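Local coordinates for protein BSU-2 beta-lactamase (Bacillus subtilis, PDB 6W5E) that probably hydrolyses beta-lactam antibiotics as a class D beta-lactamase of the serine penicillin-recognising superfamily, at residues Glu139-Trp144 with Glu153-Gly158; Gln72-Thr77 with Leu148-Glu153; Leu32-Met37 with Gly236-Val241. All coordinates share one frame; numbering follows the deposited sequence. Where two conformers were deposited one is given.

Contact 1: Glu139-Trp144 with Glu153-Gly158; sequences ERMKTW and EDISGG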
# COMPACT_ATOMS: atom_id res chain seq x y z
N GLU A 139 -14.26 17.04 -4.06
CA GLU A 139 -15.54 16.37 -4.29
C GLU A 139 -15.36 15.01 -4.95
O GLU A 139 -16.04 14.04 -4.60
CB GLU A 139 -16.45 17.27 -5.12
CG GLU A 139 -16.68 18.66 -4.52
CD GLU A 139 -15.81 19.73 -5.17
OE1 GLU A 139 -14.55 19.61 -5.15
OE2 GLU A 139 -16.40 20.72 -5.67
N ARG A 140 -14.45 14.92 -5.93
CA ARG A 140 -14.21 13.64 -6.59
C ARG A 140 -13.57 12.66 -5.62
O ARG A 140 -13.94 11.48 -5.58
CB ARG A 140 -13.33 13.84 -7.82
CG ARG A 140 -14.03 14.60 -8.92
CD ARG A 140 -13.44 14.28 -10.27
NE ARG A 140 -12.11 14.85 -10.44
CZ ARG A 140 -11.49 14.92 -11.62
NH1 ARG A 140 -12.09 14.45 -12.70
NH2 ARG A 140 -10.28 15.45 -11.71
N MET A 141 -12.60 13.13 -4.83
CA MET A 141 -11.96 12.25 -3.85
C MET A 141 -12.99 11.68 -2.88
O MET A 141 -12.96 10.48 -2.57
CB MET A 141 -10.87 13.01 -3.11
CG MET A 141 -9.97 12.12 -2.27
SD MET A 141 -8.84 11.12 -3.28
CE MET A 141 -7.67 12.37 -3.81
N LYS A 142 -13.90 12.52 -2.39
CA LYS A 142 -14.87 12.07 -1.39
C LYS A 142 -15.78 10.98 -1.95
O LYS A 142 -16.01 9.95 -1.30
CB LYS A 142 -15.67 13.26 -0.88
CG LYS A 142 -16.61 12.94 0.27
CD LYS A 142 -15.84 12.51 1.51
CE LYS A 142 -16.72 12.53 2.75
NZ LYS A 142 -16.04 11.91 3.92
N THR A 143 -16.31 11.20 -3.16
CA THR A 143 -17.15 10.18 -3.79
C THR A 143 -16.39 8.87 -3.96
O THR A 143 -16.91 7.80 -3.63
CB THR A 143 -17.66 10.69 -5.14
OG1 THR A 143 -18.49 11.84 -4.93
CG2 THR A 143 -18.47 9.61 -5.86
N TRP A 144 -15.15 8.94 -4.44
CA TRP A 144 -14.38 7.72 -4.66
C TRP A 144 -14.08 6.99 -3.35
O TRP A 144 -14.12 5.76 -3.30
CB TRP A 144 -13.10 8.04 -5.42
CG TRP A 144 -13.30 8.06 -6.91
CD1 TRP A 144 -13.39 9.15 -7.72
CD2 TRP A 144 -13.47 6.91 -7.75
NE1 TRP A 144 -13.60 8.75 -9.03
CE2 TRP A 144 -13.65 7.39 -9.06
CE3 TRP A 144 -13.48 5.53 -7.51
CZ2 TRP A 144 -13.84 6.52 -10.14
CZ3 TRP A 144 -13.68 4.68 -8.59
CH2 TRP A 144 -13.85 5.18 -9.88
N GLU A 153 -12.82 7.61 5.70
CA GLU A 153 -13.12 8.45 4.54
C GLU A 153 -13.00 9.94 4.84
O GLU A 153 -13.56 10.77 4.11
CB GLU A 153 -14.49 8.11 3.92
CG GLU A 153 -14.70 6.61 3.72
CD GLU A 153 -16.07 6.27 3.17
OE1 GLU A 153 -16.76 7.20 2.69
OE2 GLU A 153 -16.46 5.08 3.22
N ASP A 154 -12.26 10.32 5.88
CA ASP A 154 -12.23 11.71 6.34
C ASP A 154 -11.08 12.44 5.65
O ASP A 154 -9.90 12.21 5.97
CB ASP A 154 -12.07 11.73 7.86
CG ASP A 154 -12.26 13.12 8.44
OD1 ASP A 154 -12.11 14.11 7.69
OD2 ASP A 154 -12.52 13.22 9.66
N ILE A 155 -11.41 13.35 4.74
CA ILE A 155 -10.42 14.13 4.01
C ILE A 155 -10.36 15.58 4.48
O ILE A 155 -9.79 16.43 3.79
CB ILE A 155 -10.58 14.00 2.48
CG1 ILE A 155 -11.89 14.61 1.98
CG2 ILE A 155 -10.50 12.54 2.06
CD1 ILE A 155 -11.99 14.73 0.44
N SER A 156 -10.92 15.87 5.65
CA SER A 156 -10.94 17.24 6.16
C SER A 156 -9.56 17.80 6.45
O SER A 156 -9.42 19.02 6.58
CB SER A 156 -11.85 17.32 7.40
OG SER A 156 -11.25 16.66 8.50
N GLY A 157 -8.53 16.95 6.54
CA GLY A 157 -7.18 17.43 6.69
C GLY A 157 -6.64 18.21 5.50
O GLY A 157 -5.54 18.77 5.60
N GLY A 158 -7.38 18.25 4.40
CA GLY A 158 -6.97 19.03 3.25
C GLY A 158 -6.64 18.12 2.08
O GLY A 158 -6.09 17.02 2.24
O HOH W 1 -14.12 14.51 4.66
O HOH W 2 -16.79 9.54 1.36
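Met-141 meets Ile-155 where one flank of helix 138-147 faces the irregular chain that follows it. The contact folds the loop running on from the Tyr-Gly-Asn motif back on this helix, in the helical part of the class D beta-lactamase. The touch is made low on the methionine, its CB lying 4.1 Å from Ile-155 CD1. With CG anti to the backbone N (chi1 -169°) and a bent chain beyond, the end of the chain leads away from Ile-155, and the side chain also packs on helices 81-88 and 126-136. A flexible, apolar methionine suits a buried place between Ile-155 and the neighbouring helices.

One residue on, Lys-142 spans the gap to Glu-153. Its backbone N and CB form a shelf for the same Ile-155 methyl, CD1 standing 4.2 Å from Lys-142 CB. The isoleucine side chain also packs on Glu-138 and Leu-145, as befits a buried apolar residue pressed with its tip against a helix. The bend at chi2 (65°) in an otherwise extended lysine chain carries NZ to the carbonyl O of Glu-153, to which it donates at 2.7 Å. The ammonium sits above the carbonyl plane, 43° out of it, and not on a lone pair. A water accepts from Ile-155 N at 2.9 Å and, weakly, from Lys-142 NZ. A second water donates to Lys-142 O and to Glu-153 OE1.

Beyond the lysine contact, Asp-154 OD1 takes Ser-156 N at 2.9 Å in an Asx turn that overlaps the start of the type I turn from Ile-155 to Gly-158.

Although Lys-142 and Glu-153 have opposite charges, NZ and OE1 stay 4.9 Å apart and OE1 bonds to His-146. The lysine therefore grips main chain through a short charged bond, while the carboxylate reaches the helix through water and may add a longer-range attraction.

Contact 2: Gln72-Thr77 with Leu148-Glu153; sequences QTPQST and LSYGNE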
# COMPACT_ATOMS: atom_id res chain seq x y z
N GLN A 72 -5.67 3.65 11.53
CA GLN A 72 -4.45 4.43 11.62
C GLN A 72 -4.28 5.22 10.33
O GLN A 72 -4.87 4.89 9.30
CB GLN A 72 -3.25 3.52 11.89
CG GLN A 72 -3.35 2.81 13.23
CD GLN A 72 -2.35 1.70 13.38
OE1 GLN A 72 -1.14 1.95 13.44
NE2 GLN A 72 -2.84 0.46 13.43
N THR A 73 -3.47 6.27 10.38
CA THR A 73 -3.28 7.08 9.19
C THR A 73 -2.50 6.28 8.15
O THR A 73 -1.56 5.56 8.49
CB THR A 73 -2.58 8.40 9.54
OG1 THR A 73 -1.31 8.14 10.14
CG2 THR A 73 -3.45 9.23 10.52
N PRO A 74 -2.91 6.33 6.88
CA PRO A 74 -2.33 5.39 5.89
C PRO A 74 -0.95 5.77 5.38
O PRO A 74 -0.25 4.90 4.86
CB PRO A 74 -3.36 5.41 4.75
CG PRO A 74 -3.98 6.77 4.85
CD PRO A 74 -4.06 7.06 6.33
N GLN A 75 -0.56 7.04 5.50
CA GLN A 75 0.73 7.49 4.96
C GLN A 75 0.77 7.14 3.47
O GLN A 75 -0.27 7.12 2.80
CB GLN A 75 1.87 6.93 5.80
CG GLN A 75 1.74 7.15 7.30
CD GLN A 75 1.48 8.60 7.68
OE1 GLN A 75 0.50 8.92 8.36
NE2 GLN A 75 2.34 9.49 7.22
N SER A 76 1.94 6.80 2.94
CA SER A 76 2.05 6.65 1.50
C SER A 76 1.43 5.37 0.96
O SER A 76 1.44 5.17 -0.25
CB SER A 76 3.50 6.76 1.06
OG SER A 76 3.95 8.10 1.20
N THR A 77 0.87 4.48 1.81
CA THR A 77 0.06 3.41 1.26
C THR A 77 -1.13 3.97 0.50
O THR A 77 -1.69 3.28 -0.36
CB THR A 77 -0.44 2.43 2.34
OG1 THR A 77 -1.36 3.08 3.21
CG2 THR A 77 0.72 1.85 3.14
N LEU A 148 -15.00 3.13 -2.48
CA LEU A 148 -13.95 2.19 -2.12
C LEU A 148 -13.98 1.77 -0.65
O LEU A 148 -13.15 0.94 -0.25
CB LEU A 148 -12.59 2.80 -2.44
CG LEU A 148 -12.35 3.10 -3.91
CD1 LEU A 148 -11.04 3.85 -4.09
CD2 LEU A 148 -12.39 1.81 -4.74
N SER A 149 -14.89 2.32 0.15
CA SER A 149 -15.01 1.96 1.56
C SER A 149 -13.68 2.13 2.29
O SER A 149 -13.23 1.25 3.02
CB SER A 149 -15.53 0.53 1.72
OG SER A 149 -16.89 0.43 1.33
N TYR A 150 -13.05 3.29 2.09
CA TYR A 150 -11.67 3.46 2.52
C TYR A 150 -11.63 4.08 3.92
O TYR A 150 -11.53 5.30 4.09
CB TYR A 150 -10.88 4.27 1.50
CG TYR A 150 -9.40 4.11 1.69
CD1 TYR A 150 -8.69 4.96 2.53
CD2 TYR A 150 -8.70 3.09 1.05
CE1 TYR A 150 -7.33 4.81 2.72
CE2 TYR A 150 -7.34 2.93 1.24
CZ TYR A 150 -6.66 3.80 2.08
OH TYR A 150 -5.31 3.66 2.27
N GLY A 151 -11.67 3.22 4.94
CA GLY A 151 -11.49 3.68 6.31
C GLY A 151 -12.57 4.66 6.74
O GLY A 151 -13.75 4.53 6.39
N ASN A 152 -12.17 5.67 7.52
CA ASN A 152 -13.13 6.68 7.96
C ASN A 152 -13.47 7.68 6.87
O ASN A 152 -14.33 8.55 7.10
CB ASN A 152 -12.66 7.39 9.24
CG ASN A 152 -11.52 8.38 9.01
OD1 ASN A 152 -10.93 8.46 7.93
ND2 ASN A 152 -11.20 9.14 10.05
N GLU A 153 -12.82 7.61 5.70
CA GLU A 153 -13.12 8.45 4.54
C GLU A 153 -13.00 9.94 4.84
O GLU A 153 -13.56 10.77 4.11
CB GLU A 153 -14.49 8.11 3.92
CG GLU A 153 -14.70 6.61 3.72
CD GLU A 153 -16.07 6.27 3.17
OE1 GLU A 153 -16.76 7.20 2.69
OE2 GLU A 153 -16.46 5.08 3.22
O HOH W 3 -4.06 1.87 0.68
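Tyr-150 reaches Pro-74 and Thr-77 with a hydroxyl that makes its link to the other segment through a single water. It belongs to the Tyr-Gly-Asn motif of class D beta-lactamases, residues 150-152, and faces Pro-74 and Thr-77 at the start of the Ser-x-x-Lys motif, where Ser-76 hydrogen-bonds to the carboxylated lysine at position 79. The phenol suits this place because it combines a rigid, apolar reach with a polar tip. The ring swings across to the proline because chi1 (-162°) sets CG opposite the backbone N, and Pro-74 CB lies 3.6 Å from Tyr-150 OH. Pro-74 CG lies at the ring edge, near its plane, so the two rings meet without stacking.

Gly-151 accepts the positive phi of 62° needed at the first corner of the type II' turn from Tyr-150 to Glu-153. In the other segment, Pro-74 O accepts from both Thr-77 N and, at 2.7 Å, Thr-77 OG1, the two approaching from one face of the carbonyl. Gln-175 NE2 also bonds to that threonine hydroxyl, holding its rotation. The bridging water lies in the plane of the phenol ring, accepting from Tyr-150 OH at 2.7 Å and donating to Thr-77 O at 2.9 Å.

Contact 3: Leu32-Met37 with Gly236-Val241; sequences LNVSKM and GSYVFV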
# COMPACT_ATOMS: atom_id res chain seq x y z
N LEU A 32 0.66 -23.06 0.79
CA LEU A 32 0.73 -22.57 2.16
C LEU A 32 -0.67 -22.45 2.75
O LEU A 32 -1.52 -21.72 2.23
CB LEU A 32 1.43 -21.22 2.22
CG LEU A 32 1.34 -20.52 3.58
CD1 LEU A 32 2.16 -21.27 4.61
CD2 LEU A 32 1.81 -19.08 3.47
N ASN A 33 -0.90 -23.22 3.75
CA ASN A 33 -2.14 -23.12 4.57
C ASN A 33 -1.93 -22.01 5.75
O ASN A 33 -1.18 -22.18 6.79
CB ASN A 33 -2.40 -24.48 5.21
CG ASN A 33 -3.64 -24.51 6.06
OD1 ASN A 33 -4.16 -23.52 6.46
ND2 ASN A 33 -4.12 -25.70 6.35
N VAL A 34 -2.62 -20.88 5.59
CA VAL A 34 -2.35 -19.76 6.48
C VAL A 34 -2.86 -20.00 7.89
O VAL A 34 -2.43 -19.31 8.82
CB VAL A 34 -2.84 -18.42 5.91
CG1 VAL A 34 -2.24 -18.18 4.54
CG2 VAL A 34 -4.36 -18.35 5.90
N SER A 35 -3.75 -20.97 8.08
CA SER A 35 -4.24 -21.27 9.42
C SER A 35 -3.21 -21.98 10.28
O SER A 35 -3.45 -22.16 11.47
CB SER A 35 -5.53 -22.09 9.33
OG SER A 35 -5.24 -23.42 8.96
N LYS A 36 -2.06 -22.35 9.71
CA LYS A 36 -1.03 -23.07 10.45
C LYS A 36 0.16 -22.21 10.85
O LYS A 36 1.08 -22.73 11.48
CB LYS A 36 -0.55 -24.26 9.61
CG LYS A 36 -1.61 -25.32 9.37
CD LYS A 36 -1.11 -26.70 9.77
CE LYS A 36 -2.14 -27.78 9.48
NZ LYS A 36 -1.68 -28.70 8.40
N MET A 37 0.16 -20.92 10.52
CA MET A 37 1.35 -20.09 10.64
C MET A 37 1.52 -19.53 12.05
O MET A 37 0.60 -19.49 12.86
CB MET A 37 1.30 -18.90 9.70
CG MET A 37 1.01 -19.21 8.27
SD MET A 37 0.73 -17.66 7.40
CE MET A 37 2.29 -16.81 7.63
N GLY A 236 -0.57 -20.13 -5.96
CA GLY A 236 -1.59 -19.23 -5.47
C GLY A 236 -1.02 -17.86 -5.14
O GLY A 236 0.19 -17.67 -4.99
N SER A 237 -1.92 -16.90 -5.01
CA SER A 237 -1.58 -15.53 -4.66
C SER A 237 -2.10 -15.21 -3.26
O SER A 237 -3.07 -15.81 -2.79
CB SER A 237 -2.16 -14.54 -5.68
OG SER A 237 -1.50 -14.67 -6.92
N TYR A 238 -1.42 -14.28 -2.59
CA TYR A 238 -1.72 -13.95 -1.21
C TYR A 238 -1.66 -12.44 -1.04
O TYR A 238 -0.81 -11.78 -1.65
CB TYR A 238 -0.70 -14.59 -0.26
CG TYR A 238 -0.74 -16.10 -0.24
CD1 TYR A 238 -0.18 -16.84 -1.27
CD2 TYR A 238 -1.33 -16.78 0.82
CE1 TYR A 238 -0.23 -18.23 -1.26
CE2 TYR A 238 -1.38 -18.15 0.85
CZ TYR A 238 -0.83 -18.87 -0.19
OH TYR A 238 -0.88 -20.24 -0.15
N VAL A 239 -2.56 -11.90 -0.22
CA VAL A 239 -2.63 -10.47 0.08
C VAL A 239 -2.11 -10.26 1.49
O VAL A 239 -2.48 -11.02 2.41
CB VAL A 239 -4.08 -9.95 -0.06
CG1 VAL A 239 -4.12 -8.46 0.20
CG2 VAL A 239 -4.66 -10.29 -1.44
N PHE A 240 -1.26 -9.26 1.69
CA PHE A 240 -0.68 -9.02 3.01
C PHE A 240 -0.79 -7.56 3.42
O PHE A 240 -0.78 -6.64 2.59
CB PHE A 240 0.79 -9.48 3.09
CG PHE A 240 1.68 -8.78 2.10
CD1 PHE A 240 2.17 -7.51 2.35
CD2 PHE A 240 2.02 -9.40 0.91
CE1 PHE A 240 2.96 -6.84 1.42
CE2 PHE A 240 2.82 -8.75 -0.02
CZ PHE A 240 3.29 -7.47 0.24
N VAL A 241 -0.86 -7.36 4.74
CA VAL A 241 -0.77 -6.04 5.36
C VAL A 241 0.06 -6.18 6.62
O VAL A 241 -0.25 -7.00 7.49
CB VAL A 241 -2.17 -5.49 5.72
CG1 VAL A 241 -2.06 -4.28 6.64
CG2 VAL A 241 -2.93 -5.11 4.46
O HOH W 4 0.96 -21.48 -1.54
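The chain around Leu-32 and Val-34 keeps its distance from the strand that carries Tyr-238, the nearest CA pair, Leu-32 and Gly-236, being 8.6 Å apart. In the antiparallel sheet of the serine beta-lactamase/transpeptidase fold, strand 236-244 runs between strands 48-54 and 225-233, and Tyr-238 points toward the N-terminal segment, packing on Leu-52, Asp-54 and Ile-231. A tyrosine suits the place because its ring spans the gap and its hydroxyl can still bond to main chain at the far end.

Tyr-238 has its CG anti to its carbonyl carbon (chi1 -65°), aiming the phenol at Leu-32 and Val-34. Val-34 CG1 lies near the ring plane, 3.8 Å from Tyr-238 CE2, where a compact branched side chain can pack against the ring edge from the 3-10 turn 34-36. Leu-32 CB lies 3.5 Å from Tyr-238 OH, while this leucine also packs on Tyr-262 and Leu-264 near the C terminus.

The hydroxyl is engaged as both donor and acceptor. A water donates to Tyr-238 OH at 2.6 Å and accepts from Leu-32 N at 2.8 Å. Tyr-238 OH in turn donates to Leu-32 O at 2.9 Å, on a lone pair in the carbonyl plane, with a C=O...donor angle of 120°.

From the N terminus, residues 32-37 meet strand residues 236-241 in contact 3, closing a loop of nearly two hundred residues within which the other two contacts are nested. Contact 2 opens next at 72-77 and closes at 148-153. Before it closes, contact 1 starts on helix 138-147 and ends at 153-158, so these two cross and share Glu-153. Their centres are 11 Å apart, on the same side of the chain's centre. Contact 3 ties the N-terminal segment to the sheet, with its centre 32 Å from that of contact 1. Contact 2 joins two active-site motif regions, and contact 1 fastens the following loop to its preceding helix.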